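Local coordinates for protein Myo-inositol dehydrogenase (Corynebacterium glutamicum, PDB 3EUW) that probably oxidises myo-inositol with NAD+ as an inositol 2-dehydrogenase of the Gfo/Idh/MocA family, assembled as a tetramer, at residues Asp99-Ile102 against Glu103-Arg106; Pro305-Glu308 against Asp309-Ala313. All blocks are in the same frame, centred on the assembly; numbering follows the deposited sequence.

Interaction 1: Asp99-Ile102 against Glu103-Arg106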
ATOM      1  N   ASP A  99     -24.080  -1.625 -32.296  1.00 21.47           N
ATOM      2  CA  ASP A  99     -24.153  -2.847 -33.090  1.00 20.30           C
ATOM      3  C   ASP A  99     -22.705  -3.270 -33.330  1.00 19.85           C
ATOM      4  O   ASP A  99     -21.788  -2.467 -33.164  1.00 18.75           O
ATOM      5  CB  ASP A  99     -24.844  -2.588 -34.435  1.00 20.44           C
ATOM      6  CG  ASP A  99     -25.299  -3.875 -35.114  1.00 21.77           C
ATOM      7  OD1 ASP A  99     -26.364  -4.409 -34.737  1.00 21.21           O
ATOM      8  OD2 ASP A  99     -24.587  -4.359 -36.018  1.00 23.41           O
ATOM      9  N   LEU A 100     -22.494  -4.523 -33.710  1.00 20.24           N
ATOM     10  CA  LEU A 100     -21.137  -5.000 -33.973  1.00 21.42           C
ATOM     11  C   LEU A 100     -20.707  -4.663 -35.384  1.00 22.46           C
ATOM     12  O   LEU A 100     -19.509  -4.616 -35.679  1.00 22.10           O
ATOM     13  CB  LEU A 100     -21.047  -6.513 -33.780  1.00 20.96           C
ATOM     14  CG  LEU A 100     -21.261  -6.972 -32.343  1.00 21.52           C
ATOM     15  CD1 LEU A 100     -21.314  -8.485 -32.293  1.00 20.48           C
ATOM     16  CD2 LEU A 100     -20.133  -6.423 -31.472  1.00 19.50           C
ATOM     17  N   ASP A 101     -21.697  -4.428 -36.245  1.00 22.84           N
ATOM     18  CA  ASP A 101     -21.468  -4.111 -37.652  1.00 23.28           C
ATOM     19  C   ASP A 101     -21.484  -2.610 -37.882  1.00 23.85           C
ATOM     20  O   ASP A 101     -22.542  -1.978 -37.832  1.00 25.27           O
ATOM     21  CB  ASP A 101     -22.556  -4.764 -38.513  1.00 22.76           C
ATOM     22  CG  ASP A 101     -22.252  -4.688 -40.000  1.00 24.09           C
ATOM     23  OD1 ASP A 101     -21.588  -3.722 -40.448  1.00 21.09           O
ATOM     24  OD2 ASP A 101     -22.695  -5.600 -40.728  1.00 27.76           O
ATOM     25  N   ILE A 102     -20.318  -2.036 -38.151  1.00 25.16           N
ATOM     26  CA  ILE A 102     -20.232  -0.600 -38.375  1.00 25.91           C
ATOM     27  C   ILE A 102     -21.220  -0.109 -39.440  1.00 27.80           C
ATOM     28  O   ILE A 102     -21.688   1.023 -39.365  1.00 27.91           O
ATOM     29  CB  ILE A 102     -18.799  -0.177 -38.774  1.00 25.20           C
ATOM     30  CG1 ILE A 102     -18.739   1.343 -38.945  1.00 25.28           C
ATOM     31  CG2 ILE A 102     -18.364  -0.896 -40.040  1.00 23.50           C
ATOM     32  CD1 ILE A 102     -18.949   2.107 -37.647  1.00 24.51           C
ATOM     33  N   GLU A 103     -21.539  -0.951 -40.423  1.00 29.07           N
ATOM     34  CA  GLU A 103     -22.483  -0.558 -41.470  1.00 32.27           C
ATOM     35  C   GLU A 103     -23.890  -0.374 -40.907  1.00 31.42           C
ATOM     36  O   GLU A 103     -24.571   0.596 -41.234  1.00 30.35           O
ATOM     37  CB  GLU A 103     -22.506  -1.588 -42.604  1.00 35.84           C
ATOM     38  CG  GLU A 103     -21.247  -1.569 -43.450  1.00 42.05           C
ATOM     39  CD  GLU A 103     -20.860  -0.157 -43.847  1.00 46.56           C
ATOM     40  OE1 GLU A 103     -21.630   0.482 -44.597  1.00 48.64           O
ATOM     41  OE2 GLU A 103     -19.791   0.319 -43.400  1.00 49.28           O
HETATM   42  N   MSE A 104     -24.326  -1.301 -40.061  1.00 30.68           N
HETATM   43  CA  MSE A 104     -25.648  -1.181 -39.453  1.00 29.58           C
HETATM   44  C   MSE A 104     -25.677   0.063 -38.573  1.00 27.39           C
HETATM   45  O   MSE A 104     -26.696   0.758 -38.489  1.00 25.92           O
HETATM   46  CB  MSE A 104     -25.969  -2.420 -38.612  1.00 31.39           C
HETATM   47  CG  MSE A 104     -26.036  -3.713 -39.450  1.00 35.87           C
HETATM   48 SE   MSE A 104     -27.426  -3.601 -40.851  1.00 39.92          SE
HETATM   49  CE  MSE A 104     -28.976  -3.224 -39.661  1.00 37.23           C
ATOM     50  N   VAL A 105     -24.556   0.331 -37.907  1.00 25.34           N
ATOM     51  CA  VAL A 105     -24.451   1.495 -37.041  1.00 24.01           C
ATOM     52  C   VAL A 105     -24.650   2.733 -37.899  1.00 25.87           C
ATOM     53  O   VAL A 105     -25.328   3.675 -37.498  1.00 27.17           O
ATOM     54  CB  VAL A 105     -23.065   1.590 -36.356  1.00 23.41           C
ATOM     55  CG1 VAL A 105     -22.953   2.912 -35.609  1.00 22.23           C
ATOM     56  CG2 VAL A 105     -22.857   0.404 -35.399  1.00 18.74           C
ATOM     57  N   ARG A 106     -24.056   2.721 -39.088  1.00 26.77           N
ATOM     58  CA  ARG A 106     -24.178   3.843 -40.008  1.00 30.81           C
ATOM     59  C   ARG A 106     -25.615   3.970 -40.508  1.00 31.02           C
ATOM     60  O   ARG A 106     -26.162   5.066 -40.568  1.00 31.02           O
ATOM     61  CB  ARG A 106     -23.232   3.670 -41.206  1.00 32.55           C
ATOM     62  CG  ARG A 106     -21.740   3.666 -40.855  1.00 37.53           C
ATOM     63  CD  ARG A 106     -20.878   3.556 -42.116  1.00 40.86           C
ATOM     64  NE  ARG A 106     -19.473   3.249 -41.838  1.00 41.85           N
ATOM     65  CZ  ARG A 106     -18.662   4.022 -41.124  1.00 42.47           C
ATOM     66  NH1 ARG A 106     -19.111   5.159 -40.605  1.00 42.94           N
ATOM     67  NH2 ARG A 106     -17.398   3.660 -40.936  1.00 40.77           N
TER
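An N-cap opens helix 102-112 of the NAD-binding Rossmann-type domain: the carboxylate of Asp101 turns back onto the first turn and takes the N-H of Glu103 at OD1 (Asp101 OD1 to Glu103 N 2.8 Å). With its CG anti to the backbone N (chi1 -170°), Asp101 offers OD1 on the anti side, the donor lying 30° out of the carboxylate plane. Two residues earlier Asp99 makes an Asx turn, its OD2 accepting from Asp101 N at 2.9 Å. Asp99 OD2 also lies 3.5 Å from CB of Met104, a selenomethionine, while Asp99 CB rests on Val105 CG2 at 3.7 Å. Two backbone bonds start the helix, Val105 N to Asp101 O and Arg106 N to Ile102 O. Glu103 bends at chi2 toward Arg106, and a salt bridge, whose hydrogen bond is weak, joins Arg106 NE to Glu103 OE2 at 3.3 Å, in the plane of the guanidinium. Glu315 of helix 307-326 is a second, long and weak ion-pair partner of Arg106. Ile102 packs over one face of that guanidinium, its CG1 3.1 Å above the plane, offset toward the rim and 3.3 Å from Arg106 NH2.

Interaction 2: Pro305-Glu308 against Asp309-Ala313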
ATOM      1  N   PRO A 305     -21.802   9.598 -22.193  1.00 20.85           N
ATOM      2  CA  PRO A 305     -21.396   9.361 -23.585  1.00 20.88           C
ATOM      3  C   PRO A 305     -22.586   9.447 -24.543  1.00 20.70           C
ATOM      4  O   PRO A 305     -23.706   9.059 -24.192  1.00 20.38           O
ATOM      5  CB  PRO A 305     -20.829   7.942 -23.544  1.00 19.18           C
ATOM      6  CG  PRO A 305     -20.366   7.788 -22.132  1.00 20.48           C
ATOM      7  CD  PRO A 305     -21.492   8.421 -21.366  1.00 21.25           C
ATOM      8  N   ASN A 306     -22.331   9.937 -25.752  1.00 21.13           N
ATOM      9  CA  ASN A 306     -23.377  10.061 -26.759  1.00 20.43           C
ATOM     10  C   ASN A 306     -23.291   8.991 -27.851  1.00 21.39           C
ATOM     11  O   ASN A 306     -22.405   8.127 -27.849  1.00 19.85           O
ATOM     12  CB  ASN A 306     -23.335  11.446 -27.417  1.00 20.24           C
ATOM     13  CG  ASN A 306     -22.037  11.712 -28.152  1.00 22.27           C
ATOM     14  OD1 ASN A 306     -21.509  10.846 -28.855  1.00 21.48           O
ATOM     15  ND2 ASN A 306     -21.525  12.925 -28.012  1.00 23.04           N
ATOM     16  N   PHE A 307     -24.224   9.075 -28.793  1.00 20.54           N
ATOM     17  CA  PHE A 307     -24.290   8.146 -29.906  1.00 21.02           C
ATOM     18  C   PHE A 307     -22.943   8.088 -30.621  1.00 20.41           C
ATOM     19  O   PHE A 307     -22.428   7.011 -30.918  1.00 19.96           O
ATOM     20  CB  PHE A 307     -25.375   8.602 -30.887  1.00 20.85           C
ATOM     21  CG  PHE A 307     -25.644   7.628 -31.995  1.00 19.93           C
ATOM     22  CD1 PHE A 307     -26.590   6.622 -31.840  1.00 19.51           C
ATOM     23  CD2 PHE A 307     -24.958   7.727 -33.206  1.00 19.36           C
ATOM     24  CE1 PHE A 307     -26.856   5.723 -32.878  1.00 20.53           C
ATOM     25  CE2 PHE A 307     -25.213   6.833 -34.248  1.00 17.33           C
ATOM     26  CZ  PHE A 307     -26.164   5.830 -34.084  1.00 17.71           C
ATOM     27  N   GLU A 308     -22.379   9.260 -30.883  1.00 21.58           N
ATOM     28  CA  GLU A 308     -21.104   9.382 -31.578  1.00 21.91           C
ATOM     29  C   GLU A 308     -19.972   8.642 -30.865  1.00 18.83           C
ATOM     30  O   GLU A 308     -19.108   8.066 -31.512  1.00 16.81           O
ATOM     31  CB  GLU A 308     -20.741  10.861 -31.745  1.00 24.17           C
ATOM     32  CG  GLU A 308     -19.829  11.143 -32.912  1.00 30.40           C
ATOM     33  CD  GLU A 308     -20.375  10.581 -34.213  1.00 34.83           C
ATOM     34  OE1 GLU A 308     -21.565  10.816 -34.527  1.00 38.08           O
ATOM     35  OE2 GLU A 308     -19.608   9.907 -34.927  1.00 35.77           O
ATOM     36  N   ASP A 309     -19.970   8.664 -29.537  1.00 18.70           N
ATOM     37  CA  ASP A 309     -18.929   7.959 -28.798  1.00 18.15           C
ATOM     38  C   ASP A 309     -19.062   6.466 -29.063  1.00 17.17           C
ATOM     39  O   ASP A 309     -18.073   5.736 -29.044  1.00 17.82           O
ATOM     40  CB  ASP A 309     -19.044   8.226 -27.295  1.00 18.71           C
ATOM     41  CG  ASP A 309     -18.797   9.682 -26.940  1.00 20.04           C
ATOM     42  OD1 ASP A 309     -17.796  10.264 -27.417  1.00 18.32           O
ATOM     43  OD2 ASP A 309     -19.603  10.243 -26.170  1.00 21.36           O
ATOM     44  N   GLY A 310     -20.290   6.024 -29.316  1.00 17.44           N
ATOM     45  CA  GLY A 310     -20.532   4.621 -29.600  1.00 18.10           C
ATOM     46  C   GLY A 310     -20.028   4.242 -30.983  1.00 17.96           C
ATOM     47  O   GLY A 310     -19.523   3.142 -31.199  1.00 16.69           O
ATOM     48  N   VAL A 311     -20.157   5.171 -31.921  1.00 18.77           N
ATOM     49  CA  VAL A 311     -19.711   4.935 -33.285  1.00 18.86           C
ATOM     50  C   VAL A 311     -18.187   4.863 -33.356  1.00 17.68           C
ATOM     51  O   VAL A 311     -17.624   3.923 -33.915  1.00 17.35           O
ATOM     52  CB  VAL A 311     -20.196   6.067 -34.226  1.00 20.07           C
ATOM     53  CG1 VAL A 311     -19.718   5.810 -35.641  1.00 20.11           C
ATOM     54  CG2 VAL A 311     -21.721   6.165 -34.179  1.00 20.48           C
ATOM     55  N   ILE A 312     -17.533   5.865 -32.775  1.00 16.19           N
ATOM     56  CA  ILE A 312     -16.082   5.949 -32.785  1.00 16.51           C
ATOM     57  C   ILE A 312     -15.417   4.819 -31.994  1.00 16.61           C
ATOM     58  O   ILE A 312     -14.345   4.337 -32.364  1.00 16.48           O
ATOM     59  CB  ILE A 312     -15.618   7.316 -32.242  1.00 16.96           C
ATOM     60  CG1 ILE A 312     -16.240   8.435 -33.089  1.00 19.21           C
ATOM     61  CG2 ILE A 312     -14.103   7.415 -32.294  1.00 13.93           C
ATOM     62  CD1 ILE A 312     -15.998   9.841 -32.551  1.00 19.95           C
ATOM     63  N   ALA A 313     -16.056   4.393 -30.911  1.00 16.12           N
ATOM     64  CA  ALA A 313     -15.503   3.316 -30.109  1.00 15.20           C
ATOM     65  C   ALA A 313     -15.433   2.058 -30.963  1.00 14.90           C
ATOM     66  O   ALA A 313     -14.440   1.330 -30.923  1.00 16.67           O
ATOM     67  CB  ALA A 313     -16.354   3.078 -28.882  1.00 14.81           C
TER
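A capping box between Asn306 and Asp309 starts helix 307-326, just after Pro305, which follows a cis peptide bond. Two reciprocal hydrogen bonds define it. Asn306 OD1 accepts from Asp309 N at 2.8 Å, the donor somewhat tilted from the carbonyl plane. In return Asp309 OD2 receives Asn306 N, also at 2.8 Å and nearly straight at 162°; the N-H arrives on the anti side of the carboxylate. Asn306 has its CG between the backbone N and the carbonyl carbon (chi1 62°), which brings OD1 to Asp309 N. The amide and carboxylate end up stacked, their planes 2° apart, although the two side chains cross at about a right angle. Pro305 CA adds a close contact to Asp309 OD2 at 3.3 Å.

Backbone bonds carry the helix onward: Val311 N to Phe307 O, and an almost straight Ile312 N to Glu308 O at 3.0 Å. The bonds from Asp309 N and Gly310 N to Asn306 O are weak.

Apolar contact comes from Phe307, whose CE2 meets Val311 CG2 obliquely at 3.6 Å, and from Glu308, whose CG lies 4.1 Å from Ile312 CD1.

Charge reaches beyond the turn: Glu308 OE1 forms a salt bridge with Lys109, and Asp309 OD1 with Arg183 of helix 169-185. The carboxylate of Asp309 is thus divided, OD2 closing the cap and OD1 facing an arginine; the N-H of Asn306 and the Arg183 cation would probably both stabilise its negative charge.

Overall arrangement
Interactions 1 and 2 are two helix starts packed side by side, their centres about 12 Å apart and on the same side of the chain's centre. They touch mainly through apolar side chains: Val105 CG1 of interaction 1 lies 3.8 Å from Val311 CG2 of interaction 2, and Ile102 CD1 lies 4.3 Å from Val311 CG1. Helix 102-112 of the Rossmann-type domain is thereby joined to helix 307-326, and Val105 O packs 4.1 Å from Phe307 CZ. Interaction 1 lies near the surface, its centre about 17 Å from the centre of the chain, and interaction 2 is buried, its centre at about 11 Å. Neither includes a residue of the sodium site formed by Ile23, Ala24, Asn26 and Leu29.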